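Local coordinates for xylose isomerase-like TIM barrel domain-containing protein (Parabacteroides distasonis, PDB 4KW2) that is of unknown function but folds as a xylose isomerase-like TIM barrel and may act as a sugar isomerase or a related enzyme, at residues D21-N33 and H234-F246. Sequence-based numbering, arbitrary orientation. Where two conformers were deposited one is given.
Sequences DWKVGIQTWTFHN and HFNGLISIEYDDF
Lys23 N donates to Gly237 O (3.0 Å), the first of five nearly straight backbone bonds that join strand 23-27 to Gly237 and strand 238-241. The strands run parallel, in register from Lys23 beside Leu238 to Ile26 beside Ile241, and this pairing of first and eighth strands closes the TIM barrel. Val24, Ile26, Ile239 and Ile241 turn to the face covered by helices, their branched chains filling the layer between. There Ile239 CD1 lies over the five-membered ring of Trp22, 3.6 Å from its centroid, while the indole NE1 bonds to Leu260 O. On the other face Gly25, lacking a side chain, lets Leu238 CD1 come within 3.7 Å of its backbone N. Gln27, extended beyond CG (chi2 -178°), reaches across so that NE2 meets Ser240 O at 3.0 Å from above the carbonyl plane. Past the strands Thr30 OG1 donates to Gln27 O and weakly accepts from Tyr243 N; with OG1 anti to the carbonyl carbon (chi1 -62°), CG2 is left anti to the backbone N, over the Tyr243 ring. A water bridges the O atoms of buried Thr30 and Tyr243 and accepts from Asp245 N. The contact loosens at partly exposed Asn33 and Phe246, which also meet the second subunit, and at exposed His234 and Asn236. Closure thus rests on directional backbone bonds sealed by apolar packing; beyond Gln27, Thr30 and Phe31 pack on Tyr243, supplemented by weak and water-mediated links.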
ATOM      1  N   ASP A  21      -8.502  28.578 -13.150  1.00 71.40           N
ATOM      2  CA  ASP A  21      -8.708  27.526 -14.150  0.50 63.59           C
ATOM      3  C   ASP A  21      -9.431  26.320 -13.548  1.00 58.85           C
ATOM      4  O   ASP A  21     -10.492  25.941 -14.039  1.00 62.17           O
ATOM      5  CB  ASP A  21      -7.396  27.106 -14.825  0.50 63.37           C
ATOM      6  CG  ASP A  21      -7.612  26.602 -16.253  0.50 62.84           C
ATOM      7  OD1 ASP A  21      -8.468  27.180 -16.959  0.50 60.92           O
ATOM      8  OD2 ASP A  21      -6.932  25.637 -16.669  0.50 55.34           O
ATOM      9  N   TRP A  22      -8.878  25.737 -12.484  1.00 45.62           N
ATOM     10  CA  TRP A  22      -9.464  24.554 -11.834  1.00 42.26           C
ATOM     11  C   TRP A  22      -9.683  24.804 -10.346  1.00 40.28           C
ATOM     12  O   TRP A  22      -9.254  25.827  -9.821  1.00 42.99           O
ATOM     13  CB  TRP A  22      -8.557  23.325 -12.020  1.00 39.16           C
ATOM     14  CG  TRP A  22      -7.144  23.534 -11.552  1.00 36.40           C
ATOM     15  CD1 TRP A  22      -6.694  23.534 -10.262  1.00 34.78           C
ATOM     16  CD2 TRP A  22      -5.999  23.783 -12.374  1.00 36.15           C
ATOM     17  NE1 TRP A  22      -5.342  23.768 -10.232  1.00 34.17           N
ATOM     18  CE2 TRP A  22      -4.890  23.925 -11.515  1.00 34.58           C
ATOM     19  CE3 TRP A  22      -5.804  23.904 -13.755  1.00 35.90           C
ATOM     20  CZ2 TRP A  22      -3.605  24.179 -11.991  1.00 35.74           C
ATOM     21  CZ3 TRP A  22      -4.528  24.154 -14.228  1.00 36.80           C
ATOM     22  CH2 TRP A  22      -3.444  24.290 -13.347  1.00 36.30           C
ATOM     23  N   LYS A  23     -10.339  23.860  -9.673  1.00 38.09           N
ATOM     24  CA  LYS A  23     -10.524  23.919  -8.222  1.00 35.34           C
ATOM     25  C   LYS A  23      -9.630  22.903  -7.526  1.00 34.79           C
ATOM     26  O   LYS A  23      -9.434  21.799  -8.026  1.00 34.76           O
ATOM     27  CB  LYS A  23     -11.964  23.608  -7.844  1.00 37.28           C
ATOM     28  CG  LYS A  23     -13.018  24.457  -8.526  1.00 39.58           C
ATOM     29  CD  LYS A  23     -14.397  23.859  -8.279  1.00 43.86           C
ATOM     30  CE  LYS A  23     -15.420  24.347  -9.288  1.00 47.26           C
ATOM     31  NZ  LYS A  23     -15.761  25.772  -9.055  1.00 51.59           N
ATOM     32  N   VAL A  24      -9.106  23.280  -6.365  1.00 32.53           N
ATOM     33  CA  VAL A  24      -8.334  22.380  -5.531  1.00 31.69           C
ATOM     34  C   VAL A  24      -9.105  22.128  -4.239  1.00 31.84           C
ATOM     35  O   VAL A  24      -9.384  23.063  -3.479  1.00 33.92           O
ATOM     36  CB  VAL A  24      -6.946  22.959  -5.184  1.00 32.30           C
ATOM     37  CG1 VAL A  24      -6.098  21.905  -4.476  1.00 30.37           C
ATOM     38  CG2 VAL A  24      -6.250  23.457  -6.444  1.00 32.66           C
ATOM     39  N   GLY A  25      -9.443  20.864  -4.000  1.00 29.86           N
ATOM     40  CA  GLY A  25     -10.149  20.460  -2.793  1.00 31.32           C
ATOM     41  C   GLY A  25      -9.462  19.319  -2.074  1.00 32.01           C
ATOM     42  O   GLY A  25      -8.507  18.722  -2.580  1.00 32.44           O
ATOM     43  N   ILE A  26      -9.956  19.016  -0.883  1.00 32.90           N
ATOM     44  CA  ILE A  26      -9.436  17.898  -0.113  1.00 33.79           C
ATOM     45  C   ILE A  26     -10.401  16.716  -0.111  1.00 31.23           C
ATOM     46  O   ILE A  26     -11.617  16.900  -0.089  1.00 30.15           O
ATOM     47  CB  ILE A  26      -9.131  18.323   1.336  1.00 37.20           C
ATOM     48  CG1 ILE A  26      -8.265  17.267   2.021  1.00 39.18           C
ATOM     49  CG2 ILE A  26     -10.410  18.573   2.133  1.00 38.52           C
ATOM     50  CD1 ILE A  26      -7.784  17.686   3.386  1.00 43.24           C
ATOM     51  N   GLN A  27      -9.849  15.505  -0.144  1.00 31.65           N
ATOM     52  CA  GLN A  27     -10.617  14.306   0.193  1.00 28.61           C
ATOM     53  C   GLN A  27     -10.629  14.187   1.704  1.00 26.71           C
ATOM     54  O   GLN A  27      -9.570  14.071   2.329  1.00 24.89           O
ATOM     55  CB  GLN A  27      -9.989  13.059  -0.411  1.00 28.39           C
ATOM     56  CG  GLN A  27      -9.940  13.066  -1.927  1.00 31.06           C
ATOM     57  CD  GLN A  27      -9.344  11.792  -2.488  1.00 32.92           C
ATOM     58  OE1 GLN A  27      -9.630  10.694  -2.000  1.00 30.26           O
ATOM     59  NE2 GLN A  27      -8.492  11.931  -3.509  1.00 32.75           N
ATOM     60  N   THR A  28     -11.817  14.211   2.300  1.00 27.60           N
ATOM     61  CA  THR A  28     -11.921  14.159   3.761  1.00 26.71           C
ATOM     62  C   THR A  28     -11.385  12.831   4.317  1.00 27.64           C
ATOM     63  O   THR A  28     -11.024  12.752   5.486  1.00 29.63           O
ATOM     64  CB  THR A  28     -13.362  14.413   4.246  1.00 27.02           C
ATOM     65  OG1 THR A  28     -14.253  13.459   3.662  1.00 26.16           O
ATOM     66  CG2 THR A  28     -13.820  15.818   3.858  1.00 29.00           C
ATOM     67  N   TRP A  29     -11.312  11.799   3.477  1.00 27.79           N
ATOM     68  CA  TRP A  29     -10.674  10.532   3.864  1.00 28.92           C
ATOM     69  C   TRP A  29      -9.278  10.739   4.470  1.00 28.55           C
ATOM     70  O   TRP A  29      -8.847   9.977   5.333  1.00 27.84           O
ATOM     71  CB  TRP A  29     -10.593   9.570   2.669  1.00 28.40           C
ATOM     72  CG  TRP A  29     -10.015   8.267   3.056  1.00 28.99           C
ATOM     73  CD1 TRP A  29      -8.786   7.793   2.724  1.00 30.52           C
ATOM     74  CD2 TRP A  29     -10.618   7.276   3.900  1.00 28.54           C
ATOM     75  NE1 TRP A  29      -8.584   6.563   3.298  1.00 32.05           N
ATOM     76  CE2 TRP A  29      -9.692   6.221   4.027  1.00 31.75           C
ATOM     77  CE3 TRP A  29     -11.849   7.179   4.556  1.00 27.18           C
ATOM     78  CZ2 TRP A  29      -9.962   5.072   4.781  1.00 30.15           C
ATOM     79  CZ3 TRP A  29     -12.119   6.049   5.303  1.00 27.78           C
ATOM     80  CH2 TRP A  29     -11.175   5.006   5.415  1.00 30.97           C
ATOM     81  N   THR A  30      -8.584  11.771   4.004  1.00 29.20           N
ATOM     82  CA  THR A  30      -7.299  12.185   4.563  1.00 28.74           C
ATOM     83  C   THR A  30      -7.303  12.195   6.087  1.00 29.72           C
ATOM     84  O   THR A  30      -6.330  11.784   6.722  1.00 27.87           O
ATOM     85  CB  THR A  30      -6.947  13.596   4.051  1.00 29.01           C
ATOM     86  OG1 THR A  30      -6.825  13.555   2.625  1.00 26.35           O
ATOM     87  CG2 THR A  30      -5.645  14.109   4.655  1.00 31.90           C
ATOM     88  N   PHE A  31      -8.404  12.664   6.666  1.00 30.76           N
ATOM     89  CA  PHE A  31      -8.526  12.810   8.116  1.00 29.91           C
ATOM     90  C   PHE A  31      -9.667  11.959   8.669  1.00 29.44           C
ATOM     91  O   PHE A  31     -10.411  12.406   9.545  1.00 29.17           O
ATOM     92  CB  PHE A  31      -8.765  14.284   8.462  1.00 30.31           C
ATOM     93  CG  PHE A  31      -7.639  15.196   8.062  1.00 31.23           C
ATOM     94  CD1 PHE A  31      -6.451  15.202   8.779  1.00 34.90           C
ATOM     95  CD2 PHE A  31      -7.770  16.057   6.989  1.00 30.36           C
ATOM     96  CE1 PHE A  31      -5.410  16.040   8.423  1.00 33.29           C
ATOM     97  CE2 PHE A  31      -6.736  16.901   6.632  1.00 32.58           C
ATOM     98  CZ  PHE A  31      -5.555  16.891   7.349  1.00 33.18           C
ATOM     99  N   HIS A  32      -9.802  10.730   8.169  1.00 29.70           N
ATOM    100  CA  HIS A  32     -10.944   9.884   8.529  1.00 30.52           C
ATOM    101  C   HIS A  32     -10.935   9.462   9.996  1.00 33.80           C
ATOM    102  O   HIS A  32     -11.972   9.049  10.521  1.00 36.47           O
ATOM    103  CB  HIS A  32     -11.054   8.659   7.618  1.00 33.51           C
ATOM    104  CG  HIS A  32      -9.936   7.677   7.769  1.00 36.59           C
ATOM    105  ND1 HIS A  32      -8.812   7.705   6.973  1.00 40.96           N
ATOM    106  CD2 HIS A  32      -9.778   6.629   8.610  1.00 39.25           C
ATOM    107  CE1 HIS A  32      -8.003   6.721   7.323  1.00 39.84           C
ATOM    108  NE2 HIS A  32      -8.567   6.052   8.313  1.00 41.76           N
ATOM    109  N   ASN A  33      -9.773   9.575  10.647  1.00 35.61           N
ATOM    110  CA  ASN A  33      -9.580   9.354  12.084  0.50 35.90           C
ATOM    111  C   ASN A  33     -10.087  10.507  12.947  1.00 35.38           C
ATOM    112  O   ASN A  33     -10.088  10.427  14.174  1.00 36.53           O
ATOM    113  CB  ASN A  33      -8.083   9.125  12.389  0.50 34.86           C
ATOM    114  CG  ASN A  33      -7.195  10.294  11.965  0.50 33.42           C
ATOM    115  OD1 ASN A  33      -7.245  10.752  10.823  0.50 29.54           O
ATOM    116  ND2 ASN A  33      -6.357  10.761  12.882  0.50 33.64           N
ATOM    117  N   HIS A 234      -5.953  22.239 -20.437  1.00 41.71           N
ATOM    118  CA  HIS A 234      -7.070  23.101 -20.062  1.00 44.39           C
ATOM    119  C   HIS A 234      -8.024  22.385 -19.106  1.00 42.72           C
ATOM    120  O   HIS A 234      -9.243  22.448 -19.256  1.00 43.47           O
ATOM    121  CB  HIS A 234      -7.811  23.598 -21.306  1.00 49.40           C
ATOM    122  CG  HIS A 234      -8.759  24.724 -21.034  1.00 57.66           C
ATOM    123  ND1 HIS A 234     -10.121  24.540 -20.917  1.00 61.75           N
ATOM    124  CD2 HIS A 234      -8.541  26.047 -20.845  1.00 63.84           C
ATOM    125  CE1 HIS A 234     -10.701  25.700 -20.671  1.00 65.01           C
ATOM    126  NE2 HIS A 234      -9.765  26.632 -20.625  1.00 68.49           N
ATOM    127  N   PHE A 235      -7.457  21.697 -18.124  1.00 39.92           N
ATOM    128  CA  PHE A 235      -8.254  21.053 -17.103  1.00 39.03           C
ATOM    129  C   PHE A 235      -8.917  22.144 -16.286  1.00 37.47           C
ATOM    130  O   PHE A 235      -8.249  23.065 -15.830  1.00 38.55           O
ATOM    131  CB  PHE A 235      -7.377  20.174 -16.213  1.00 40.67           C
ATOM    132  CG  PHE A 235      -8.118  19.533 -15.078  1.00 40.59           C
ATOM    133  CD1 PHE A 235      -8.975  18.468 -15.307  1.00 39.94           C
ATOM    134  CD2 PHE A 235      -7.965  20.000 -13.780  1.00 41.33           C
ATOM    135  CE1 PHE A 235      -9.660  17.874 -14.261  1.00 37.46           C
ATOM    136  CE2 PHE A 235      -8.649  19.406 -12.732  1.00 39.92           C
ATOM    137  CZ  PHE A 235      -9.495  18.342 -12.975  1.00 37.62           C
ATOM    138  N   ASN A 236     -10.231  22.059 -16.135  1.00 38.11           N
ATOM    139  CA  ASN A 236     -10.967  23.019 -15.318  1.00 42.91           C
ATOM    140  C   ASN A 236     -11.932  22.350 -14.337  1.00 41.02           C
ATOM    141  O   ASN A 236     -12.909  22.945 -13.918  1.00 41.06           O
ATOM    142  CB  ASN A 236     -11.690  24.045 -16.206  1.00 48.29           C
ATOM    143  CG  ASN A 236     -12.625  23.404 -17.214  1.00 51.22           C
ATOM    144  OD1 ASN A 236     -12.945  22.216 -17.127  1.00 53.25           O
ATOM    145  ND2 ASN A 236     -13.068  24.192 -18.184  1.00 54.65           N
ATOM    146  N   GLY A 237     -11.632  21.113 -13.962  1.00 40.51           N
ATOM    147  CA  GLY A 237     -12.439  20.390 -12.999  1.00 38.05           C
ATOM    148  C   GLY A 237     -11.880  20.536 -11.601  1.00 36.24           C
ATOM    149  O   GLY A 237     -11.262  21.543 -11.270  1.00 35.95           O
ATOM    150  N   LEU A 238     -12.088  19.507 -10.788  1.00 37.23           N
ATOM    151  CA  LEU A 238     -11.672  19.513  -9.396  1.00 34.43           C
ATOM    152  C   LEU A 238     -10.455  18.617  -9.206  1.00 33.82           C
ATOM    153  O   LEU A 238     -10.487  17.442  -9.559  1.00 33.37           O
ATOM    154  CB  LEU A 238     -12.831  19.035  -8.518  1.00 32.69           C
ATOM    155  CG  LEU A 238     -12.575  18.795  -7.025  1.00 32.55           C
ATOM    156  CD1 LEU A 238     -12.281  20.105  -6.309  1.00 33.72           C
ATOM    157  CD2 LEU A 238     -13.757  18.079  -6.393  1.00 30.61           C
ATOM    158  N   ILE A 239      -9.382  19.180  -8.656  1.00 37.48           N
ATOM    159  CA  ILE A 239      -8.251  18.391  -8.178  1.00 37.44           C
ATOM    160  C   ILE A 239      -8.537  18.071  -6.720  1.00 37.64           C
ATOM    161  O   ILE A 239      -8.516  18.955  -5.860  1.00 38.14           O
ATOM    162  CB  ILE A 239      -6.906  19.139  -8.268  1.00 39.20           C
ATOM    163  CG1 ILE A 239      -6.650  19.631  -9.689  1.00 41.55           C
ATOM    164  CG2 ILE A 239      -5.762  18.227  -7.836  1.00 39.95           C
ATOM    165  CD1 ILE A 239      -5.404  20.484  -9.809  1.00 45.75           C
ATOM    166  N   SER A 240      -8.804  16.802  -6.454  1.00 34.69           N
ATOM    167  CA  SER A 240      -9.188  16.359  -5.133  1.00 33.69           C
ATOM    168  C   SER A 240      -8.022  15.596  -4.510  1.00 34.86           C
ATOM    169  O   SER A 240      -7.698  14.478  -4.936  1.00 34.52           O
ATOM    170  CB  SER A 240     -10.430  15.482  -5.240  1.00 31.99           C
ATOM    171  OG  SER A 240     -11.055  15.370  -3.985  1.00 35.71           O
ATOM    172  N   ILE A 241      -7.389  16.202  -3.510  1.00 33.35           N
ATOM    173  CA  ILE A 241      -6.161  15.656  -2.958  1.00 35.28           C
ATOM    174  C   ILE A 241      -6.381  14.828  -1.689  1.00 33.78           C
ATOM    175  O   ILE A 241      -7.242  15.125  -0.855  1.00 33.87           O
ATOM    176  CB  ILE A 241      -5.097  16.751  -2.699  1.00 40.15           C
ATOM    177  CG1 ILE A 241      -5.438  17.606  -1.478  1.00 46.07           C
ATOM    178  CG2 ILE A 241      -4.935  17.641  -3.926  1.00 41.75           C
ATOM    179  CD1 ILE A 241      -4.277  17.766  -0.525  1.00 48.79           C
ATOM    180  N   GLU A 242      -5.586  13.776  -1.568  1.00 31.98           N
ATOM    181  CA  GLU A 242      -5.531  12.962  -0.371  1.00 31.21           C
ATOM    182  C   GLU A 242      -4.060  12.866  -0.000  1.00 29.86           C
ATOM    183  O   GLU A 242      -3.190  12.867  -0.882  1.00 28.34           O
ATOM    184  CB  GLU A 242      -6.120  11.575  -0.665  1.00 33.44           C
ATOM    185  CG  GLU A 242      -6.339  10.673   0.549  1.00 35.69           C
ATOM    186  CD  GLU A 242      -5.112   9.870   0.964  1.00 37.78           C
ATOM    187  OE1 GLU A 242      -4.140   9.740   0.182  1.00 35.73           O
ATOM    188  OE2 GLU A 242      -5.128   9.360   2.100  1.00 40.47           O
ATOM    189  N   TYR A 243      -3.772  12.808   1.292  1.00 29.02           N
ATOM    190  CA  TYR A 243      -2.429  12.482   1.742  1.00 30.17           C
ATOM    191  C   TYR A 243      -2.458  11.694   3.037  1.00 31.36           C
ATOM    192  O   TYR A 243      -3.482  11.626   3.712  1.00 33.20           O
ATOM    193  CB  TYR A 243      -1.563  13.745   1.867  1.00 30.51           C
ATOM    194  CG  TYR A 243      -1.919  14.723   2.975  1.00 31.60           C
ATOM    195  CD1 TYR A 243      -2.824  15.754   2.759  1.00 30.18           C
ATOM    196  CD2 TYR A 243      -1.304  14.648   4.222  1.00 32.94           C
ATOM    197  CE1 TYR A 243      -3.126  16.671   3.753  1.00 29.86           C
ATOM    198  CE2 TYR A 243      -1.604  15.558   5.227  1.00 34.30           C
ATOM    199  CZ  TYR A 243      -2.513  16.570   4.983  1.00 34.16           C
ATOM    200  OH  TYR A 243      -2.801  17.484   5.966  1.00 34.63           O
ATOM    201  N   ASP A 244      -1.326  11.083   3.362  1.00 33.34           N
ATOM    202  CA  ASP A 244      -1.182  10.348   4.606  1.00 36.79           C
ATOM    203  C   ASP A 244      -0.892  11.343   5.719  1.00 38.10           C
ATOM    204  O   ASP A 244       0.226  11.849   5.821  1.00 40.45           O
ATOM    205  CB  ASP A 244      -0.044   9.333   4.484  1.00 37.82           C
ATOM    206  CG  ASP A 244      -0.025   8.332   5.623  1.00 39.79           C
ATOM    207  OD1 ASP A 244      -0.503   8.666   6.732  1.00 40.23           O
ATOM    208  OD2 ASP A 244       0.470   7.206   5.402  1.00 40.43           O
ATOM    209  N   ASP A 245      -1.890  11.615   6.559  1.00 40.30           N
ATOM    210  CA  ASP A 245      -1.754  12.655   7.585  1.00 44.16           C
ATOM    211  C   ASP A 245      -0.916  12.209   8.773  1.00 42.74           C
ATOM    212  O   ASP A 245      -0.651  13.006   9.663  1.00 49.08           O
ATOM    213  CB  ASP A 245      -3.120  13.179   8.060  1.00 50.00           C
ATOM    214  CG  ASP A 245      -3.892  12.169   8.895  1.00 51.91           C
ATOM    215  OD1 ASP A 245      -3.833  10.960   8.590  1.00 55.64           O
ATOM    216  OD2 ASP A 245      -4.578  12.595   9.847  1.00 50.52           O
ATOM    217  N   PHE A 246      -0.507  10.945   8.790  1.00 42.12           N
ATOM    218  CA  PHE A 246       0.423  10.471   9.804  1.00 45.01           C
ATOM    219  C   PHE A 246       1.879  10.603   9.345  1.00 43.60           C
ATOM    220  O   PHE A 246       2.785  10.686  10.177  1.00 45.09           O
ATOM    221  CB  PHE A 246       0.102   9.028  10.197  1.00 48.14           C
ATOM    222  CG  PHE A 246      -1.166   8.887  11.000  1.00 53.54           C
ATOM    223  CD1 PHE A 246      -1.137   8.972  12.392  1.00 53.42           C
ATOM    224  CD2 PHE A 246      -2.393   8.673  10.370  1.00 54.48           C
ATOM    225  CE1 PHE A 246      -2.300   8.842  13.138  1.00 53.37           C
ATOM    226  CE2 PHE A 246      -3.560   8.545  11.112  1.00 54.32           C
ATOM    227  CZ  PHE A 246      -3.513   8.630  12.498  1.00 54.97           C
TER
HETATM  228  O   HOH W   1      -4.472  10.149   5.860  1.00 25.88           O